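Local coordinates for protein nisin leader peptide-processing serine protease NisP (Lactococcus lactis subsp. lactis, PDB 4MZD) that probably acts as a subtilisin-like serine endopeptidase that removes the leader peptide from the nisin precursor during biosynthesis of this antibiotic, at residues D140-M145 against I172-E178; N120-K124 against W185-A189; N198-S204 against G239-A245; D109-S113 against T156-I161. One frame throughout, in Å; residues are numbered along the deposited sequence.

Contact 1: D140-M145 against I172-E178; sequences DIVDKM and IYRVFGE
Arg-174 closes on the backbone carbonyl of Asp-140 with two nitrogens at once, and the tight end of this contact is built on that grip. NE donates to Asp-140 O at 2.8 Å, close to straight at 161°, while NH1 reaches the same Asp-140 O at 3.1 Å along a more bent path. Both N-H groups approach from one face of the carbonyl, and the oxygen lies in the guanidinium plane. A turn at chi3 (75°) swings the group round so that NH2 can return to Phe-176 O, within its own segment, and fix its rotation. Beside the arginine, Ile-141 packs against Ile-172. The fold here is that of a subtilase: strand 169-174 belongs to the central sheet, and 140-145 is the loop running into helix 147-156, which begins with the predicted catalytic histidine. Towards that site, Met-145 CG sits 3.1 Å from Gly-177 O, and Met-145 SD lies 5.1 Å from the centroid of the Phe-176 ring, oblique to its normal, a Met-aromatic contact. The outer side is looser. Lys-144 NZ stands 3.8 Å from Arg-174 NH1, and Glu-134 forms salt bridges with both, which probably offsets their like charges. One water links Asp-140 OD2 to the two cations, weakly on the cationic side; another joins Lys-144 O to OE2 of the exposed Glu-178, whose CG lies across Lys-144 CB.

Contact 2: N120-K124 against W185-A189; sequences NLVPK and WVARA
With CG of Leu-121 turned anti to its carbonyl carbon (chi1 -64°), the isobutyl group is directed at the helix, where Trp-185 and Arg-188 adopt the same first-torsion arrangement and lean out toward the loop. The helix, 183-195, follows strand 169-174 in the chain and leads on to strand 200-210, so it is the connection of a beta-alpha-beta unit in the alpha/beta subtilase fold. Residues 120-124 leave the end of the neighbouring strand 117-120 and lie against this helix.

Trp-185 offers one indole face to the loop. Pro-123 sits over it, with CD 3.4 Å from the centroid of the six-membered ring and 21° off the normal, a close CH-pi contact in which the two side chains cross at about a right angle. Val-122 CG1 reaches CZ3 of the six-membered ring, 4.0 Å away. Lower down the helix, Leu-121 CD2 packs on Ala-189 CB at 3.7 Å, and the leucine slides past Arg-188 in the opposite direction.

Polar groups tie the turn in place. Asn-120 OD1 accepts from Val-122 N, from above the amide plane, and so closes an Asx turn; its ND2 is held by Asn-137 O. Glu-184, one turn earlier, forms a salt bridge with Arg-188 NE and probably helps to position the guanidinium. From there Arg-188 NH2 donates to Leu-121 O at 2.9 Å, in the carbonyl plane on a lone pair, though the N-H...O angle is only 139°.

Contact 3: N198-S204 against G239-A245; sequences NKVINIS and GSIVVAA
Val-200 and Ile-241 lie side by side and point the same way, their CG2 methyls 4.1 Å apart, as in-register neighbours of two parallel strands do. On that same face Val-243 leans obliquely across to Val-200, CG2 to CG1 at 4.0 Å, and packs on Ser-360 and Leu-363 of helix 356-370. The opposite face carries Ile-201, Ile-203, Val-242 and Ala-244. Here Ile-203, with CG1 anti to its carbonyl carbon (chi1 -49°), reaches back so that CD1 meets Val-242 CG1 at 3.6 Å, while CD1 of Ile-201 extends to Ser-240 CB. Branched chains thus fill both sides of this central pair of the subtilase sheet, strands 200-203 and 241-245, whose segments run 21° apart.

Between them the backbones alternate as donor and acceptor in the parallel pattern. Val-243 N bonds to Ile-201 O at 2.8 Å, and Ile-203 N returns to Val-243 O at 2.8 Å. At the entry, Gly-239 ends helix 222-238 with a Schellman motif, and Ser-240 OG donates to Asn-198 O at 2.7 Å. At the exit, Asn-202 ND2 donates to Ser-204 OG, an oxygen that also bonds the backbone O of the predicted catalytic Ser-353, while Asn-202 OD1 is taken by Ser-360. Engaged by both partners, the Ser-204 hydroxyl is probably held in a fixed orientation beside the predicted triad.

Contact 4: D109-S113 against T156-I161; sequences DLSNS and TANGNI
Asp-109 OD2 is gripped by two groups, weakly by Ile-161 N at 3.5 Å across the contact and more strongly by the hydroxyl of Tyr-346. That tyrosine also bonds Asn-160 ND2, joining the two segments a second time. The other carboxylate oxygen, OD1, accepts from Asn-160 N at 2.9 Å, the N-H nearly in line (159°) but arriving from above the carboxylate plane. The carbonyl oxygen of Asp-109 takes Asn-158 N at 3.0 Å in its plane, on a lone pair. Two N-H groups, one weakly bonded, and a tyrosine hydroxyl at one buried carboxylate would probably help to stabilise its negative charge.

Asp-109 OD1 also lies 3.2 Å from Gly-159 CA, so the aspartate packs directly on the backbone at the glycine. The setting is the subtilase domain, where 109-113 lies in the loop after strand 95-100, which ends in the predicted catalytic aspartate, and 156-161 carries the chain on from the end of helix 147-156, whose first residue is the predicted catalytic histidine. The contact therefore fastens together the chain leaving these two elements, with strand 337-340 alongside: Thr-340 touches both Asp-109 and Leu-110.

At the other end, Ser-113 OG and Thr-156 OG1 lie 2.7 Å apart, hydroxyl to hydroxyl. OG1 stands anti to the threonine's backbone N (chi1 -164°), a position from which it also bonds Ile-168 O. Between the two polar ends, Leu-110 CD2 reaches Ala-157 CB at 4.2 Å and crosses Thr-156 obliquely, its CD2 near the threonine CG2.

How the contacts relate
Contacts 1 and 2 form one continuous patch, with centres 10 Å apart: Leu-121 N lies 2.8 Å from Arg-174 O, a probable hydrogen bond, and contact 1 is nested inside the loop closed by contact 2. Contact 3 joins the patch through Tyr-173 OH, 3.0 Å from Asn-198 ND2, and shares its sheet. Contact 4 stands apart, its centre about 19 Å from that of contact 1 and about 26 Å from that of contact 2. Two of the contacts come close to the predicted triad: the side chain of Met-145 in contact 1 is about 4 Å from that of His-147, and that of Ser-204 in contact 3 about 3 Å from that of Ser-353.

Contact 1: D140-M145 against I172-E178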
loop_
_atom_site.group_PDB
_atom_site.type_symbol
_atom_site.label_atom_id
_atom_site.label_comp_id
_atom_site.label_asym_id
_atom_site.label_seq_id
_atom_site.Cartn_x
_atom_site.Cartn_y
_atom_site.Cartn_z
ATOM N N ASP A 140 2.143 2.788 21.212
ATOM C CA ASP A 140 2.893 3.852 20.545
ATOM C C ASP A 140 2.796 3.704 19.034
ATOM O O ASP A 140 3.564 2.957 18.426
ATOM C CB ASP A 140 4.359 3.804 20.983
ATOM C CG ASP A 140 5.195 4.916 20.376
ATOM O OD1 ASP A 140 4.693 5.646 19.495
ATOM O OD2 ASP A 140 6.372 5.050 20.777
ATOM N N ILE A 141 1.840 4.416 18.439
ATOM C CA ILE A 141 1.624 4.342 16.998
ATOM C C ILE A 141 1.985 5.641 16.277
ATOM O O ILE A 141 1.606 5.854 15.129
ATOM C CB ILE A 141 0.195 3.850 16.646
ATOM C CG1 ILE A 141 -0.877 4.640 17.407
ATOM C CG2 ILE A 141 0.064 2.356 16.953
ATOM C CD1 ILE A 141 -1.019 6.084 16.975
ATOM N N VAL A 142 2.750 6.491 16.951
ATOM C CA VAL A 142 3.188 7.751 16.362
ATOM C C VAL A 142 4.077 7.501 15.137
ATOM O O VAL A 142 4.952 6.635 15.157
ATOM C CB VAL A 142 3.932 8.602 17.411
ATOM C CG1 VAL A 142 4.567 9.825 16.773
ATOM C CG2 VAL A 142 2.976 8.996 18.539
ATOM N N ASP A 143 3.847 8.271 14.082
ATOM C CA ASP A 143 4.567 8.118 12.825
ATOM C C ASP A 143 5.859 8.927 12.866
ATOM O O ASP A 143 5.833 10.161 12.806
ATOM C CB ASP A 143 3.670 8.596 11.684
ATOM C CG ASP A 143 4.306 8.449 10.323
ATOM O OD1 ASP A 143 5.379 7.813 10.204
ATOM O OD2 ASP A 143 3.710 8.968 9.358
ATOM N N LYS A 144 6.986 8.225 12.962
ATOM C CA LYS A 144 8.300 8.865 12.999
ATOM C C LYS A 144 8.855 9.136 11.596
ATOM O O LYS A 144 9.837 9.860 11.442
ATOM C CB LYS A 144 9.299 7.981 13.757
ATOM C CG LYS A 144 8.964 7.695 15.216
ATOM C CD LYS A 144 10.077 6.851 15.844
ATOM C CE LYS A 144 9.911 6.669 17.352
ATOM N NZ LYS A 144 9.111 5.462 17.724
ATOM N N MET A 145 8.245 8.530 10.584
ATOM C CA MET A 145 8.768 8.547 9.219
ATOM C C MET A 145 8.041 9.541 8.321
ATOM O O MET A 145 8.665 10.345 7.623
ATOM C CB MET A 145 8.668 7.146 8.604
ATOM C CG MET A 145 9.641 6.124 9.173
ATOM S SD MET A 145 9.555 4.470 8.402
ATOM C CE MET A 145 9.020 4.906 6.764
ATOM N N ILE A 172 -4.924 1.806 13.081
ATOM C CA ILE A 172 -3.501 1.983 12.810
ATOM C C ILE A 172 -2.643 0.896 13.439
ATOM O O ILE A 172 -2.669 0.700 14.654
ATOM C CB ILE A 172 -3.038 3.349 13.355
ATOM C CG1 ILE A 172 -3.948 4.467 12.837
ATOM C CG2 ILE A 172 -1.572 3.593 13.048
ATOM C CD1 ILE A 172 -3.990 4.579 11.345
ATOM N N TYR A 173 -1.855 0.225 12.599
ATOM C CA TYR A 173 -0.991 -0.874 13.026
ATOM C C TYR A 173 0.430 -0.546 12.599
ATOM O O TYR A 173 0.748 -0.545 11.410
ATOM C CB TYR A 173 -1.502 -2.210 12.453
ATOM C CG TYR A 173 -2.933 -2.404 12.879
ATOM C CD1 TYR A 173 -3.237 -2.897 14.142
ATOM C CD2 TYR A 173 -3.983 -1.996 12.069
ATOM C CE1 TYR A 173 -4.547 -2.999 14.572
ATOM C CE2 TYR A 173 -5.300 -2.097 12.494
ATOM C CZ TYR A 173 -5.575 -2.602 13.740
ATOM O OH TYR A 173 -6.883 -2.691 14.157
ATOM N N ARG A 174 1.276 -0.216 13.572
ATOM C CA ARG A 174 2.612 0.272 13.265
ATOM C C ARG A 174 3.616 -0.869 13.182
ATOM O O ARG A 174 3.785 -1.630 14.139
ATOM C CB ARG A 174 3.069 1.300 14.301
ATOM C CG ARG A 174 4.405 1.935 13.951
ATOM C CD ARG A 174 4.714 3.207 14.717
ATOM N NE ARG A 174 5.113 2.981 16.100
ATOM C CZ ARG A 174 6.362 2.766 16.516
ATOM N NH1 ARG A 174 6.598 2.606 17.811
ATOM N NH2 ARG A 174 7.370 2.729 15.662
ATOM N N VAL A 175 4.283 -0.965 12.030
ATOM C CA VAL A 175 5.295 -1.990 11.795
ATOM C C VAL A 175 6.638 -1.409 11.351
ATOM O O VAL A 175 7.555 -2.157 11.019
ATOM C CB VAL A 175 4.824 -3.071 10.789
ATOM C CG1 VAL A 175 3.592 -3.794 11.316
ATOM C CG2 VAL A 175 4.574 -2.470 9.412
ATOM N N PHE A 176 6.762 -0.086 11.347
ATOM C CA PHE A 176 8.047 0.560 11.093
ATOM C C PHE A 176 8.339 1.549 12.200
ATOM O O PHE A 176 7.431 2.217 12.706
ATOM C CB PHE A 176 8.052 1.358 9.785
ATOM C CG PHE A 176 7.975 0.518 8.545
ATOM C CD1 PHE A 176 9.128 0.080 7.906
ATOM C CD2 PHE A 176 6.746 0.175 8.007
ATOM C CE1 PHE A 176 9.054 -0.679 6.754
ATOM C CE2 PHE A 176 6.662 -0.597 6.869
ATOM C CZ PHE A 176 7.820 -1.021 6.236
ATOM N N GLY A 177 9.622 1.653 12.535
ATOM C CA GLY A 177 10.140 2.741 13.337
ATOM C C GLY A 177 10.605 3.823 12.385
ATOM O O GLY A 177 9.808 4.619 11.899
ATOM N N GLU A 178 11.900 3.834 12.083
ATOM C CA GLU A 178 12.430 4.803 11.135
ATOM C C GLU A 178 13.082 4.174 9.912
ATOM O O GLU A 178 13.518 4.893 9.010
ATOM C CB GLU A 178 13.404 5.752 11.824
ATOM C CG GLU A 178 12.735 6.659 12.819
ATOM C CD GLU A 178 13.713 7.608 13.449
ATOM O OE1 GLU A 178 14.613 7.137 14.177
ATOM O OE2 GLU A 178 13.599 8.825 13.202
HETATM O O HOH W 1 8.706 3.560 20.215
HETATM O O HOH W 2 7.270 5.502 12.577
HETATM O O HOH W 3 12.612 9.208 10.404
#

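Contact 2: N120-K124 against W185-A189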
loop_
_atom_site.group_PDB
_atom_site.type_symbol
_atom_site.label_atom_id
_atom_site.label_comp_id
_atom_site.label_asym_id
_atom_site.label_seq_id
_atom_site.Cartn_x
_atom_site.Cartn_y
_atom_site.Cartn_z
ATOM N N ASN A 120 1.014 -1.120 18.161
ATOM C CA ASN A 120 2.406 -1.061 17.742
ATOM C C ASN A 120 3.005 -2.461 17.770
ATOM O O ASN A 120 3.035 -3.101 18.828
ATOM C CB ASN A 120 3.182 -0.144 18.675
ATOM C CG ASN A 120 4.653 -0.100 18.346
ATOM O OD1 ASN A 120 5.052 -0.267 17.190
ATOM N ND2 ASN A 120 5.476 0.133 19.361
ATOM N N LEU A 121 3.462 -2.931 16.608
ATOM C CA LEU A 121 4.078 -4.251 16.486
ATOM C C LEU A 121 5.602 -4.168 16.408
ATOM O O LEU A 121 6.273 -5.191 16.295
ATOM C CB LEU A 121 3.541 -5.005 15.259
ATOM C CG LEU A 121 2.057 -5.386 15.197
ATOM C CD1 LEU A 121 1.621 -6.078 16.475
ATOM C CD2 LEU A 121 1.148 -4.186 14.893
ATOM N N VAL A 122 6.158 -2.962 16.455
ATOM C CA VAL A 122 7.608 -2.808 16.393
ATOM C C VAL A 122 8.200 -3.165 17.758
ATOM O O VAL A 122 7.847 -2.557 18.765
ATOM C CB VAL A 122 8.014 -1.372 16.010
ATOM C CG1 VAL A 122 9.532 -1.244 15.986
ATOM C CG2 VAL A 122 7.412 -0.983 14.667
ATOM N N PRO A 123 9.090 -4.171 17.809
ATOM C CA PRO A 123 9.624 -4.576 19.112
ATOM C C PRO A 123 10.599 -3.553 19.661
ATOM O O PRO A 123 11.070 -2.683 18.933
ATOM C CB PRO A 123 10.368 -5.874 18.791
ATOM C CG PRO A 123 10.783 -5.711 17.371
ATOM C CD PRO A 123 9.640 -4.980 16.710
ATOM N N LYS A 124 10.915 -3.677 20.944
ATOM C CA LYS A 124 11.959 -2.861 21.537
ATOM C C LYS A 124 13.243 -3.004 20.723
ATOM O O LYS A 124 13.640 -4.113 20.355
ATOM C CB LYS A 124 12.206 -3.283 22.983
ATOM C CG LYS A 124 13.206 -2.404 23.708
ATOM C CD LYS A 124 13.339 -2.802 25.162
ATOM C CE LYS A 124 14.273 -1.859 25.898
ATOM N NZ LYS A 124 14.453 -2.271 27.313
ATOM N N TRP A 185 6.602 -9.168 12.133
ATOM C CA TRP A 185 5.804 -8.064 12.653
ATOM C C TRP A 185 4.588 -7.821 11.761
ATOM O O TRP A 185 3.480 -7.594 12.253
ATOM C CB TRP A 185 6.608 -6.770 12.757
ATOM C CG TRP A 185 8.009 -6.839 13.272
ATOM C CD1 TRP A 185 8.658 -7.902 13.849
ATOM C CD2 TRP A 185 8.951 -5.772 13.213
ATOM N NE1 TRP A 185 9.953 -7.540 14.160
ATOM C CE2 TRP A 185 10.155 -6.238 13.771
ATOM C CE3 TRP A 185 8.886 -4.452 12.743
ATOM C CZ2 TRP A 185 11.291 -5.433 13.862
ATOM C CZ3 TRP A 185 10.008 -3.654 12.838
ATOM C CH2 TRP A 185 11.198 -4.149 13.384
ATOM N N VAL A 186 4.799 -7.866 10.450
ATOM C CA VAL A 186 3.713 -7.652 9.506
ATOM C C VAL A 186 2.638 -8.728 9.643
ATOM O O VAL A 186 1.442 -8.421 9.639
ATOM C CB VAL A 186 4.232 -7.554 8.055
ATOM C CG1 VAL A 186 3.080 -7.429 7.071
ATOM C CG2 VAL A 186 5.188 -6.380 7.908
ATOM N N ALA A 187 3.060 -9.983 9.785
ATOM C CA ALA A 187 2.107 -11.074 9.964
ATOM C C ALA A 187 1.269 -10.882 11.225
ATOM O O ALA A 187 0.053 -11.069 11.201
ATOM C CB ALA A 187 2.824 -12.432 9.971
ATOM N N ARG A 188 1.912 -10.491 12.319
ATOM C CA ARG A 188 1.179 -10.193 13.549
ATOM C C ARG A 188 0.189 -9.049 13.334
ATOM O O ARG A 188 -0.925 -9.069 13.856
ATOM C CB ARG A 188 2.140 -9.851 14.696
ATOM C CG ARG A 188 2.767 -11.067 15.358
ATOM C CD ARG A 188 3.558 -10.708 16.610
ATOM N NE ARG A 188 4.742 -9.908 16.312
ATOM C CZ ARG A 188 4.987 -8.704 16.824
ATOM N NH1 ARG A 188 4.130 -8.153 17.674
ATOM N NH2 ARG A 188 6.091 -8.049 16.490
ATOM N N ALA A 189 0.604 -8.045 12.572
ATOM C CA ALA A 189 -0.265 -6.906 12.288
ATOM C C ALA A 189 -1.483 -7.304 11.465
ATOM O O ALA A 189 -2.586 -6.806 11.707
ATOM C CB ALA A 189 0.513 -5.801 11.585
HETATM O O HOH W 4 6.275 -6.133 19.521
#

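Contact 3: N198-S204 against G239-A245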
loop_
_atom_site.group_PDB
_atom_site.type_symbol
_atom_site.label_atom_id
_atom_site.label_comp_id
_atom_site.label_asym_id
_atom_site.label_seq_id
_atom_site.Cartn_x
_atom_site.Cartn_y
_atom_site.Cartn_z
ATOM N N ASN A 198 -11.333 -4.983 10.965
ATOM C CA ASN A 198 -11.091 -4.217 9.750
ATOM C C ASN A 198 -11.319 -5.097 8.539
ATOM O O ASN A 198 -10.530 -6.005 8.278
ATOM C CB ASN A 198 -9.651 -3.715 9.708
ATOM C CG ASN A 198 -9.344 -2.755 10.824
ATOM O OD1 ASN A 198 -9.745 -1.591 10.783
ATOM N ND2 ASN A 198 -8.640 -3.238 11.837
ATOM N N LYS A 199 -12.362 -4.827 7.767
ATOM C CA LYS A 199 -12.655 -5.708 6.645
ATOM C C LYS A 199 -11.744 -5.479 5.438
ATOM O O LYS A 199 -11.686 -6.331 4.548
ATOM C CB LYS A 199 -14.129 -5.642 6.268
ATOM C CG LYS A 199 -15.048 -6.130 7.396
ATOM C CD LYS A 199 -14.639 -7.505 7.952
ATOM C CE LYS A 199 -15.422 -7.863 9.221
ATOM N NZ LYS A 199 -15.006 -9.174 9.825
ATOM N N VAL A 200 -11.034 -4.351 5.419
ATOM C CA VAL A 200 -10.005 -4.081 4.424
ATOM C C VAL A 200 -8.717 -3.743 5.165
ATOM O O VAL A 200 -8.732 -2.964 6.116
ATOM C CB VAL A 200 -10.407 -2.919 3.485
ATOM C CG1 VAL A 200 -9.318 -2.665 2.451
ATOM C CG2 VAL A 200 -11.757 -3.206 2.816
ATOM N N ILE A 201 -7.617 -4.364 4.740
ATOM C CA ILE A 201 -6.313 -4.205 5.373
ATOM C C ILE A 201 -5.320 -3.758 4.302
ATOM O O ILE A 201 -5.146 -4.434 3.287
ATOM C CB ILE A 201 -5.863 -5.542 6.017
ATOM C CG1 ILE A 201 -6.847 -5.966 7.117
ATOM C CG2 ILE A 201 -4.457 -5.436 6.569
ATOM C CD1 ILE A 201 -6.629 -7.372 7.650
ATOM N N ASN A 202 -4.687 -2.608 4.531
ATOM C CA ASN A 202 -3.780 -1.986 3.571
ATOM C C ASN A 202 -2.331 -2.219 3.960
ATOM O O ASN A 202 -1.929 -1.858 5.072
ATOM C CB ASN A 202 -4.055 -0.473 3.527
ATOM C CG ASN A 202 -3.262 0.244 2.444
ATOM O OD1 ASN A 202 -3.763 0.452 1.341
ATOM N ND2 ASN A 202 -2.018 0.601 2.740
ATOM N N ILE A 203 -1.554 -2.802 3.048
ATOM C CA ILE A 203 -0.132 -3.046 3.287
ATOM C C ILE A 203 0.712 -2.410 2.170
ATOM O O ILE A 203 0.964 -3.012 1.118
ATOM C CB ILE A 203 0.193 -4.550 3.415
ATOM C CG1 ILE A 203 -0.776 -5.233 4.387
ATOM C CG2 ILE A 203 1.642 -4.735 3.857
ATOM C CD1 ILE A 203 -0.449 -6.680 4.623
ATOM N N SER A 204 1.160 -1.180 2.409
ATOM C CA SER A 204 1.974 -0.435 1.450
ATOM C C SER A 204 3.473 -0.675 1.672
ATOM O O SER A 204 4.268 0.266 1.740
ATOM C CB SER A 204 1.648 1.057 1.541
ATOM O OG SER A 204 0.363 1.317 0.993
ATOM N N GLY A 239 -12.910 -12.812 7.441
ATOM C CA GLY A 239 -13.712 -12.016 6.532
ATOM C C GLY A 239 -13.052 -10.746 6.028
ATOM O O GLY A 239 -13.730 -9.895 5.455
ATOM N N SER A 240 -11.739 -10.623 6.228
ATOM C CA SER A 240 -10.987 -9.453 5.778
ATOM C C SER A 240 -10.308 -9.707 4.441
ATOM O O SER A 240 -9.983 -10.847 4.106
ATOM C CB SER A 240 -9.924 -9.070 6.809
ATOM O OG SER A 240 -10.508 -8.696 8.037
ATOM N N ILE A 241 -10.089 -8.635 3.684
ATOM C CA ILE A 241 -9.287 -8.696 2.477
ATOM C C ILE A 241 -8.040 -7.853 2.680
ATOM O O ILE A 241 -8.078 -6.819 3.342
ATOM C CB ILE A 241 -10.078 -8.218 1.240
ATOM C CG1 ILE A 241 -9.372 -8.660 -0.046
ATOM C CG2 ILE A 241 -10.300 -6.707 1.281
ATOM C CD1 ILE A 241 -10.255 -8.638 -1.271
ATOM N N VAL A 242 -6.937 -8.318 2.103
ATOM C CA VAL A 242 -5.660 -7.628 2.174
ATOM C C VAL A 242 -5.339 -7.043 0.804
ATOM O O VAL A 242 -5.490 -7.719 -0.217
ATOM C CB VAL A 242 -4.553 -8.596 2.626
ATOM C CG1 VAL A 242 -3.191 -7.926 2.571
ATOM C CG2 VAL A 242 -4.857 -9.126 4.025
ATOM N N VAL A 243 -4.913 -5.783 0.810
ATOM C CA VAL A 243 -4.560 -5.025 -0.385
ATOM C C VAL A 243 -3.108 -4.603 -0.203
ATOM O O VAL A 243 -2.770 -3.969 0.794
ATOM C CB VAL A 243 -5.466 -3.779 -0.512
ATOM C CG1 VAL A 243 -5.212 -3.037 -1.810
ATOM C CG2 VAL A 243 -6.940 -4.166 -0.385
ATOM N N ALA A 244 -2.242 -4.975 -1.144
ATOM C CA ALA A 244 -0.803 -4.829 -0.945
ATOM C C ALA A 244 -0.114 -4.234 -2.163
ATOM O O ALA A 244 -0.449 -4.559 -3.312
ATOM C CB ALA A 244 -0.184 -6.183 -0.608
ATOM N N ALA A 245 0.886 -3.399 -1.903
ATOM C CA ALA A 245 1.634 -2.742 -2.971
ATOM C C ALA A 245 2.634 -3.649 -3.673
ATOM O O ALA A 245 3.481 -4.261 -3.021
ATOM C CB ALA A 245 2.398 -1.583 -2.400
HETATM O O HOH W 5 -13.614 -8.105 3.248
HETATM O O HOH W 6 -12.196 -8.947 10.233
#

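Contact 4: D109-S113 against T156-I161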
loop_
_atom_site.group_PDB
_atom_site.type_symbol
_atom_site.label_atom_id
_atom_site.label_comp_id
_atom_site.label_asym_id
_atom_site.label_seq_id
_atom_site.Cartn_x
_atom_site.Cartn_y
_atom_site.Cartn_z
ATOM N N ASP A 109 -6.511 16.953 8.658
ATOM C CA ASP A 109 -7.343 16.294 7.664
ATOM C C ASP A 109 -7.685 14.857 8.049
ATOM O O ASP A 109 -8.550 14.241 7.420
ATOM C CB ASP A 109 -6.656 16.265 6.300
ATOM C CG ASP A 109 -6.510 17.636 5.667
ATOM O OD1 ASP A 109 -7.234 18.586 6.047
ATOM O OD2 ASP A 109 -5.667 17.736 4.746
ATOM N N LEU A 110 -6.995 14.327 9.061
ATOM C CA LEU A 110 -7.090 12.909 9.423
ATOM C C LEU A 110 -7.722 12.621 10.779
ATOM O O LEU A 110 -8.256 11.544 10.987
ATOM C CB LEU A 110 -5.701 12.261 9.438
ATOM C CG LEU A 110 -4.843 12.420 8.181
ATOM C CD1 LEU A 110 -3.483 11.755 8.361
ATOM C CD2 LEU A 110 -5.565 11.870 6.963
ATOM N N SER A 111 -7.664 13.579 11.694
ATOM C CA SER A 111 -8.023 13.286 13.076
ATOM C C SER A 111 -9.449 12.751 13.229
ATOM O O SER A 111 -9.700 11.877 14.064
ATOM C CB SER A 111 -7.791 14.504 13.970
ATOM O OG SER A 111 -8.552 15.616 13.534
ATOM N N ASN A 112 -10.376 13.258 12.419
ATOM C CA ASN A 112 -11.770 12.833 12.509
ATOM C C ASN A 112 -12.043 11.458 11.904
ATOM O O ASN A 112 -13.161 10.956 12.001
ATOM C CB ASN A 112 -12.689 13.881 11.882
ATOM C CG ASN A 112 -12.792 15.135 12.716
ATOM O OD1 ASN A 112 -12.361 15.162 13.868
ATOM N ND2 ASN A 112 -13.380 16.180 12.143
ATOM N N SER A 113 -11.024 10.852 11.298
ATOM C CA SER A 113 -11.143 9.518 10.710
ATOM C C SER A 113 -10.641 8.410 11.621
ATOM O O SER A 113 -10.781 7.227 11.301
ATOM C CB SER A 113 -10.326 9.433 9.418
ATOM O OG SER A 113 -10.800 10.347 8.453
ATOM N N THR A 156 -8.333 8.500 3.478
ATOM C CA THR A 156 -9.380 9.095 4.294
ATOM C C THR A 156 -9.304 10.608 4.494
ATOM O O THR A 156 -10.165 11.166 5.169
ATOM C CB THR A 156 -9.420 8.399 5.675
ATOM O OG1 THR A 156 -10.643 8.713 6.330
ATOM C CG2 THR A 156 -8.239 8.819 6.562
ATOM N N ALA A 157 -8.301 11.288 3.943
ATOM C CA ALA A 157 -8.208 12.729 4.191
ATOM C C ALA A 157 -9.536 13.405 3.896
ATOM O O ALA A 157 -10.195 13.126 2.889
ATOM C CB ALA A 157 -7.100 13.364 3.383
ATOM N N ASN A 158 -9.925 14.321 4.773
ATOM C CA ASN A 158 -11.199 14.993 4.635
ATOM C C ASN A 158 -11.078 16.448 5.036
ATOM O O ASN A 158 -11.622 16.877 6.048
ATOM C CB ASN A 158 -12.248 14.280 5.481
ATOM C CG ASN A 158 -13.654 14.736 5.167
ATOM O OD1 ASN A 158 -13.890 15.397 4.157
ATOM N ND2 ASN A 158 -14.602 14.363 6.019
ATOM N N GLY A 159 -10.359 17.219 4.241
ATOM C CA GLY A 159 -10.140 18.606 4.594
ATOM C C GLY A 159 -9.501 19.358 3.452
ATOM O O GLY A 159 -10.103 19.538 2.394
ATOM N N ASN A 160 -8.266 19.795 3.657
ATOM C CA ASN A 160 -7.587 20.583 2.638
ATOM C C ASN A 160 -7.229 19.755 1.406
ATOM O O ASN A 160 -7.126 20.293 0.296
ATOM C CB ASN A 160 -6.373 21.274 3.248
ATOM C CG ASN A 160 -6.729 22.046 4.505
ATOM O OD1 ASN A 160 -7.737 22.750 4.548
ATOM N ND2 ASN A 160 -5.911 21.912 5.538
ATOM N N ILE A 161 -7.027 18.452 1.616
ATOM C CA ILE A 161 -7.044 17.480 0.528
ATOM C C ILE A 161 -8.093 16.430 0.850
ATOM O O ILE A 161 -8.579 16.341 1.987
ATOM C CB ILE A 161 -5.673 16.796 0.281
ATOM C CG1 ILE A 161 -5.288 15.873 1.434
ATOM C CG2 ILE A 161 -4.595 17.823 0.002
ATOM C CD1 ILE A 161 -4.160 14.943 1.091
#